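Local structure of glycoside hydrolase family 81 (Clostridium thermocellum, 6FOP) at residues E572-N577 with Y599-R604; T608-N613 with I617-Y622. The protein hydrolyses beta-1,3-glucans such as laminarin as a glycoside hydrolase of family 81, probably by endo action and as part of the cellulosome. All blocks are in the same frame, centred on the assembly; numbering follows the deposited sequence. Where two conformers were deposited one is given.

Contact 1: E572-N577 with Y599-R604. With NI (nickel (II) ion), chain B.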
loop_
_atom_site.group_PDB
_atom_site.type_symbol
_atom_site.label_atom_id
_atom_site.label_comp_id
_atom_site.label_asym_id
_atom_site.label_seq_id
_atom_site.Cartn_x
_atom_site.Cartn_y
_atom_site.Cartn_z
ATOM N N GLU A 572 -2.551 16.343 14.792
ATOM C CA GLU A 572 -2.072 16.151 13.424
ATOM C C GLU A 572 -1.469 14.748 13.218
ATOM O O GLU A 572 -1.746 14.099 12.212
ATOM C CB GLU A 572 -1.068 17.237 13.025
ATOM C CG GLU A 572 -1.726 18.611 12.934
ATOM C CD GLU A 572 -0.716 19.720 12.835
ATOM O OE1 GLU A 572 -0.331 20.055 11.698
ATOM O OE2 GLU A 572 -0.299 20.245 13.902
ATOM N N LYS A 573 -0.694 14.262 14.193
ATOM C CA LYS A 573 -0.087 12.958 14.036
ATOM C C LYS A 573 -1.144 11.868 13.863
ATOM O O LYS A 573 -0.987 10.977 13.021
ATOM C CB LYS A 573 0.835 12.624 15.208
ATOM C CG LYS A 573 2.060 13.516 15.297
ATOM C CD LYS A 573 3.003 13.091 16.406
ATOM C CE LYS A 573 4.114 14.109 16.574
ATOM N NZ LYS A 573 5.133 13.691 17.559
ATOM N N HIS A 574 -2.222 11.931 14.641
ATOM C CA HIS A 574 -3.337 10.983 14.507
ATOM C C HIS A 574 -4.143 11.230 13.210
ATOM O O HIS A 574 -4.507 10.280 12.503
ATOM C CB HIS A 574 -4.232 11.087 15.749
ATOM C CG HIS A 574 -3.701 10.326 16.920
ATOM N ND1 HIS A 574 -4.358 9.259 17.469
ATOM C CD2 HIS A 574 -2.540 10.436 17.594
ATOM C CE1 HIS A 574 -3.644 8.755 18.448
ATOM N NE2 HIS A 574 -2.541 9.457 18.550
ATOM N N GLY A 575 -4.380 12.509 12.894
ATOM C CA GLY A 575 -5.264 12.864 11.790
ATOM C C GLY A 575 -4.751 12.502 10.407
ATOM O O GLY A 575 -5.565 12.348 9.473
ATOM N N ILE A 576 -3.423 12.389 10.230
ATOM C CA ILE A 576 -2.918 12.042 8.905
ATOM C C ILE A 576 -3.327 10.649 8.462
ATOM O O ILE A 576 -3.166 10.346 7.292
ATOM C CB ILE A 576 -1.382 12.187 8.749
ATOM C CG1 ILE A 576 -0.596 11.232 9.682
ATOM C CG2 ILE A 576 -0.936 13.643 8.931
ATOM C CD1 ILE A 576 0.648 10.671 9.035
ATOM N N ASN A 577 -3.798 9.787 9.371
ATOM C CA ASN A 577 -4.316 8.482 8.983
ATOM C C ASN A 577 -5.825 8.402 8.944
ATOM O O ASN A 577 -6.398 7.335 8.824
ATOM C CB ASN A 577 -3.654 7.359 9.805
ATOM C CG ASN A 577 -2.379 6.913 9.154
ATOM O OD1 ASN A 577 -2.421 6.232 8.125
ATOM N ND2 ASN A 577 -1.239 7.397 9.656
ATOM N N TYR A 599 -8.674 8.418 20.148
ATOM C CA TYR A 599 -8.968 9.815 20.455
ATOM C C TYR A 599 -8.494 10.227 21.840
ATOM O O TYR A 599 -7.874 11.295 21.983
ATOM C CB TYR A 599 -10.461 10.059 20.259
ATOM C CG TYR A 599 -10.948 11.459 20.540
ATOM C CD1 TYR A 599 -10.983 12.427 19.530
ATOM C CD2 TYR A 599 -11.457 11.802 21.785
ATOM C CE1 TYR A 599 -11.469 13.701 19.798
ATOM C CE2 TYR A 599 -11.974 13.054 22.032
ATOM C CZ TYR A 599 -11.927 14.020 21.045
ATOM O OH TYR A 599 -12.451 15.277 21.300
ATOM N N GLU A 600 -8.730 9.370 22.841
ATOM C CA GLU A 600 -8.290 9.687 24.206
ATOM C C GLU A 600 -6.764 9.683 24.335
ATOM O O GLU A 600 -6.216 10.516 25.048
ATOM C CB GLU A 600 -8.955 8.776 25.235
ATOM C CG GLU A 600 -10.465 9.011 25.397
ATOM C CD GLU A 600 -10.853 10.385 25.963
ATOM O OE1 GLU A 600 -10.103 10.952 26.777
ATOM O OE2 GLU A 600 -11.927 10.912 25.579
ATOM N N GLU A 601 -6.083 8.788 23.595
ATOM C CA GLU A 601 -4.618 8.852 23.590
ATOM C C GLU A 601 -4.154 10.195 23.014
ATOM O O GLU A 601 -3.252 10.844 23.534
ATOM C CB GLU A 601 -4.013 7.732 22.742
ATOM C CG GLU A 601 -2.534 7.947 22.440
ATOM C CD GLU A 601 -1.856 6.859 21.632
ATOM O OE1 GLU A 601 -1.793 5.726 22.116
ATOM O OE2 GLU A 601 -1.374 7.152 20.513
ATOM N N MET A 602 -4.753 10.578 21.891
ATOM C CA MET A 602 -4.430 11.847 21.235
ATOM C C MET A 602 -4.585 13.042 22.198
ATOM O O MET A 602 -3.691 13.893 22.287
ATOM C CB MET A 602 -5.299 11.986 19.958
ATOM C CG MET A 602 -5.157 13.294 19.193
ATOM S SD MET A 602 -6.112 14.673 19.854
ATOM C CE MET A 602 -7.765 14.006 19.704
ATOM N N LEU A 603 -5.675 13.068 22.959
ATOM C CA LEU A 603 -5.893 14.136 23.938
ATOM C C LEU A 603 -4.805 14.149 25.015
ATOM O O LEU A 603 -4.271 15.221 25.367
ATOM C CB LEU A 603 -7.264 13.996 24.596
ATOM C CG LEU A 603 -8.506 14.208 23.739
ATOM C CD1 LEU A 603 -9.725 14.102 24.634
ATOM C CD2 LEU A 603 -8.462 15.561 23.042
ATOM N N ARG A 604 -4.508 12.963 25.555
ATOM C CA ARG A 604 -3.470 12.853 26.577
ATOM C C ARG A 604 -2.127 13.371 26.066
ATOM O O ARG A 604 -1.406 14.083 26.746
ATOM C CB ARG A 604 -3.320 11.413 27.047
ATOM C CG ARG A 604 -4.425 10.919 27.950
ATOM C CD ARG A 604 -3.977 9.668 28.696
ATOM N NE ARG A 604 -3.630 8.582 27.776
ATOM C CZ ARG A 604 -4.501 7.757 27.183
ATOM N NH1 ARG A 604 -5.808 7.870 27.388
ATOM N NH2 ARG A 604 -4.056 6.804 26.379
HETATM NI NI NI B . -0.969 8.977 19.804
#
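H574, on the short helix 570-575, and M602, in the longer helix 592-606, bring the two backbones together with their CA atoms 6.9 Å apart. Each segment gives the nickel one ligand: H574 NE2 binds the ion at 2.1 Å and E601 OE2 binds it at 2.0 Å. Because both atoms bind the metal, the 3.2 Å between H574 NE2 and E601 OE2 reflects shared coordination and is no hydrogen bond. E601 places its oxygen there with CG anti to the backbone N (chi1 166°) and an extended chain beyond. Its carboxylate stands almost perpendicular to the imidazole, the planes 88° apart, with OE2 at the ring's edge. This is a two-histidine, two-glutamate nickel site within the family 81 C-terminal domain, completed by H562 and by E605, which lies one helical turn after E601 and is the second ligand from helix 592-606. A second shell orients both ligands: N598 hydrogen-bonds to H574 ND1, fixing the rotation of the ring, and the backbone N of N550 holds E601 OE1, the oxygen not used by the metal. M602 CB sits over one face of the imidazole in a CH-pi contact, 3.7 Å from the ring centroid and 6° off its normal.

Contact 2: T608-N613 with I617-Y622; sequences TSQPPN and IQYMYY
Q610 and P611, in the loop, pack against Y619 and Q618 of the helix that follows, and the loop shows how a few residues can fold back on the next element of the chain. Early in it, T608 OG1 donates a hydrogen bond of 2.7 Å to Q610 O, approaching from above the carbonyl plane and linking T608 to the carbonyl just ahead of P611. Q610 next lays its extended side chain across the end of Y619 at about a right angle, its amide plane 77° from the phenol ring; Q610 CD lies 3.7 Å from Y619 OH, a van der Waals contact. P611 carries most of the contact from the loop side. Its CD approaches Y619 obliquely, 3.6 Å from Y619 CE1, while its CG rests 3.6 Å from Q618 CB. With CG anti to its carbonyl carbon (chi1 -67°), Q618 lays CB and CG beside the proline, Q618 CG being 4.0 Å from P611 CB. P611 also touches Y599 of helix 592-606. Farther along, N613 bonds through its carbonyl O to S571 OG, on the neighbouring helix 570-575, and through its OD1 to T569 OG1. The arrangement is a loop joining the consecutive helices 592-606 and 615-622, with its proline packed against both, in the C-terminal domain that belongs to the six-hairpin clan of helical folds.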
loop_
_atom_site.group_PDB
_atom_site.type_symbol
_atom_site.label_atom_id
_atom_site.label_comp_id
_atom_site.label_asym_id
_atom_site.label_seq_id
_atom_site.Cartn_x
_atom_site.Cartn_y
_atom_site.Cartn_z
ATOM N N THR A 608 -4.490 18.183 26.419
ATOM C CA THR A 608 -5.699 19.001 26.315
ATOM C C THR A 608 -6.939 18.131 26.496
ATOM O O THR A 608 -6.871 16.913 26.390
ATOM C CB THR A 608 -5.775 19.712 24.947
ATOM O OG1 THR A 608 -5.706 18.737 23.899
ATOM C CG2 THR A 608 -4.658 20.693 24.787
ATOM N N SER A 609 -8.088 18.766 26.732
ATOM C CA SER A 609 -9.377 18.036 26.873
ATOM C C SER A 609 -10.177 17.951 25.585
ATOM O O SER A 609 -11.096 17.144 25.502
ATOM C CB SER A 609 -10.218 18.670 27.974
ATOM O OG SER A 609 -10.155 20.069 27.882
ATOM N N GLN A 610 -9.798 18.772 24.602
ATOM C CA GLN A 610 -10.298 18.721 23.225
ATOM C C GLN A 610 -9.096 18.867 22.296
ATOM O O GLN A 610 -8.057 19.362 22.704
ATOM C CB GLN A 610 -11.314 19.848 22.956
ATOM C CG GLN A 610 -12.658 19.557 23.566
ATOM C CD GLN A 610 -13.639 20.726 23.462
ATOM O OE1 GLN A 610 -13.291 21.823 23.031
ATOM N NE2 GLN A 610 -14.874 20.462 23.831
ATOM N N PRO A 611 -9.239 18.456 21.032
ATOM C CA PRO A 611 -8.077 18.578 20.125
ATOM C C PRO A 611 -7.610 20.020 20.007
ATOM O O PRO A 611 -8.456 20.920 19.954
ATOM C CB PRO A 611 -8.610 18.102 18.775
ATOM C CG PRO A 611 -9.892 17.409 19.069
ATOM C CD PRO A 611 -10.433 17.955 20.336
ATOM N N PRO A 612 -6.305 20.278 20.033
ATOM C CA PRO A 612 -5.855 21.684 19.925
ATOM C C PRO A 612 -6.047 22.277 18.533
ATOM O O PRO A 612 -6.141 23.499 18.380
ATOM C CB PRO A 612 -4.370 21.593 20.298
ATOM C CG PRO A 612 -3.990 20.207 19.882
ATOM C CD PRO A 612 -5.172 19.369 20.281
ATOM N N ASN A 613 -6.050 21.391 17.543
ATOM C CA ASN A 613 -6.178 21.741 16.154
ATOM C C ASN A 613 -6.696 20.528 15.365
ATOM O O ASN A 613 -6.903 19.455 15.941
ATOM C CB ASN A 613 -4.870 22.329 15.587
ATOM C CG ASN A 613 -3.737 21.331 15.496
ATOM O OD1 ASN A 613 -3.756 20.268 16.119
ATOM N ND2 ASN A 613 -2.752 21.686 14.719
ATOM N N ILE A 617 -11.366 17.257 11.591
ATOM C CA ILE A 617 -10.941 15.884 11.294
ATOM C C ILE A 617 -11.200 15.015 12.527
ATOM O O ILE A 617 -11.721 13.896 12.409
ATOM C CB ILE A 617 -9.462 15.848 10.927
ATOM C CG1 ILE A 617 -9.130 16.724 9.725
ATOM C CG2 ILE A 617 -8.992 14.427 10.686
ATOM C CD1 ILE A 617 -9.890 16.430 8.487
ATOM N N GLN A 618 -10.825 15.517 13.718
ATOM C CA GLN A 618 -10.962 14.702 14.933
ATOM C C GLN A 618 -12.403 14.462 15.317
ATOM O O GLN A 618 -12.751 13.385 15.812
ATOM C CB GLN A 618 -10.214 15.322 16.104
ATOM C CG GLN A 618 -8.709 15.310 15.930
ATOM C CD GLN A 618 -8.133 13.921 15.935
ATOM O OE1 GLN A 618 -8.784 12.979 16.366
ATOM N NE2 GLN A 618 -6.875 13.804 15.509
ATOM N N TYR A 619 -13.265 15.468 15.110
ATOM C CA TYR A 619 -14.673 15.243 15.459
ATOM C C TYR A 619 -15.398 14.363 14.437
ATOM O O TYR A 619 -16.299 13.600 14.823
ATOM C CB TYR A 619 -15.411 16.560 15.679
ATOM C CG TYR A 619 -14.874 17.429 16.799
ATOM C CD1 TYR A 619 -14.189 16.888 17.882
ATOM C CD2 TYR A 619 -15.073 18.795 16.775
ATOM C CE1 TYR A 619 -13.730 17.676 18.925
ATOM C CE2 TYR A 619 -14.600 19.598 17.805
ATOM C CZ TYR A 619 -13.903 19.049 18.856
ATOM O OH TYR A 619 -13.453 19.839 19.886
ATOM N N MET A 620 -14.990 14.398 13.160
ATOM C CA MET A 620 -15.497 13.415 12.196
ATOM C C MET A 620 -15.113 11.995 12.596
ATOM O O MET A 620 -15.929 11.064 12.507
ATOM C CB MET A 620 -14.993 13.712 10.803
ATOM C CG MET A 620 -15.641 14.941 10.187
ATOM S SD MET A 620 -15.152 15.067 8.448
ATOM C CE MET A 620 -13.470 15.640 8.571
ATOM N N TYR A 621 -13.876 11.837 13.102
ATOM C CA TYR A 621 -13.398 10.543 13.576
ATOM C C TYR A 621 -14.160 10.093 14.830
ATOM O O TYR A 621 -14.674 8.968 14.899
ATOM C CB TYR A 621 -11.916 10.665 13.886
ATOM C CG TYR A 621 -11.273 9.402 14.371
ATOM C CD1 TYR A 621 -11.015 8.351 13.479
ATOM C CD2 TYR A 621 -10.848 9.268 15.691
ATOM C CE1 TYR A 621 -10.420 7.183 13.915
ATOM C CE2 TYR A 621 -10.227 8.102 16.119
ATOM C CZ TYR A 621 -10.019 7.061 15.230
ATOM O OH TYR A 621 -9.374 5.905 15.674
ATOM N N TYR A 622 -14.308 11.027 15.789
ATOM C CA TYR A 622 -14.952 10.717 17.066
ATOM C C TYR A 622 -16.430 10.382 16.861
ATOM O O TYR A 622 -17.006 9.616 17.651
ATOM C CB TYR A 622 -14.809 11.857 18.081
ATOM C CG TYR A 622 -15.142 11.447 19.487
ATOM C CD1 TYR A 622 -14.312 10.588 20.201
ATOM C CD2 TYR A 622 -16.257 11.959 20.130
ATOM C CE1 TYR A 622 -14.624 10.192 21.485
ATOM C CE2 TYR A 622 -16.575 11.565 21.427
ATOM C CZ TYR A 622 -15.734 10.716 22.113
ATOM O OH TYR A 622 -16.033 10.334 23.403
#

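In the fold
The two contacts, with centres about 8 Å apart, follow one another along the chain and are joined by helix 592-606: contact 1 sets it against helix 570-575 through the nickel ion, and the loop of contact 2 follows its end and leads to helix 615-622. Direct bonds probably join them, E572 OE2 with N613 ND2 at 3.0 Å and L603 O with T608 N at 3.2 Å, while L603 CD2 packs 3.4 Å from Q610 C. Q618 bridges the two, its side chain touching both H574 and M602 and lying about 9 Å from the nickel. The second contact thus backs the metal site without supplying a ligand.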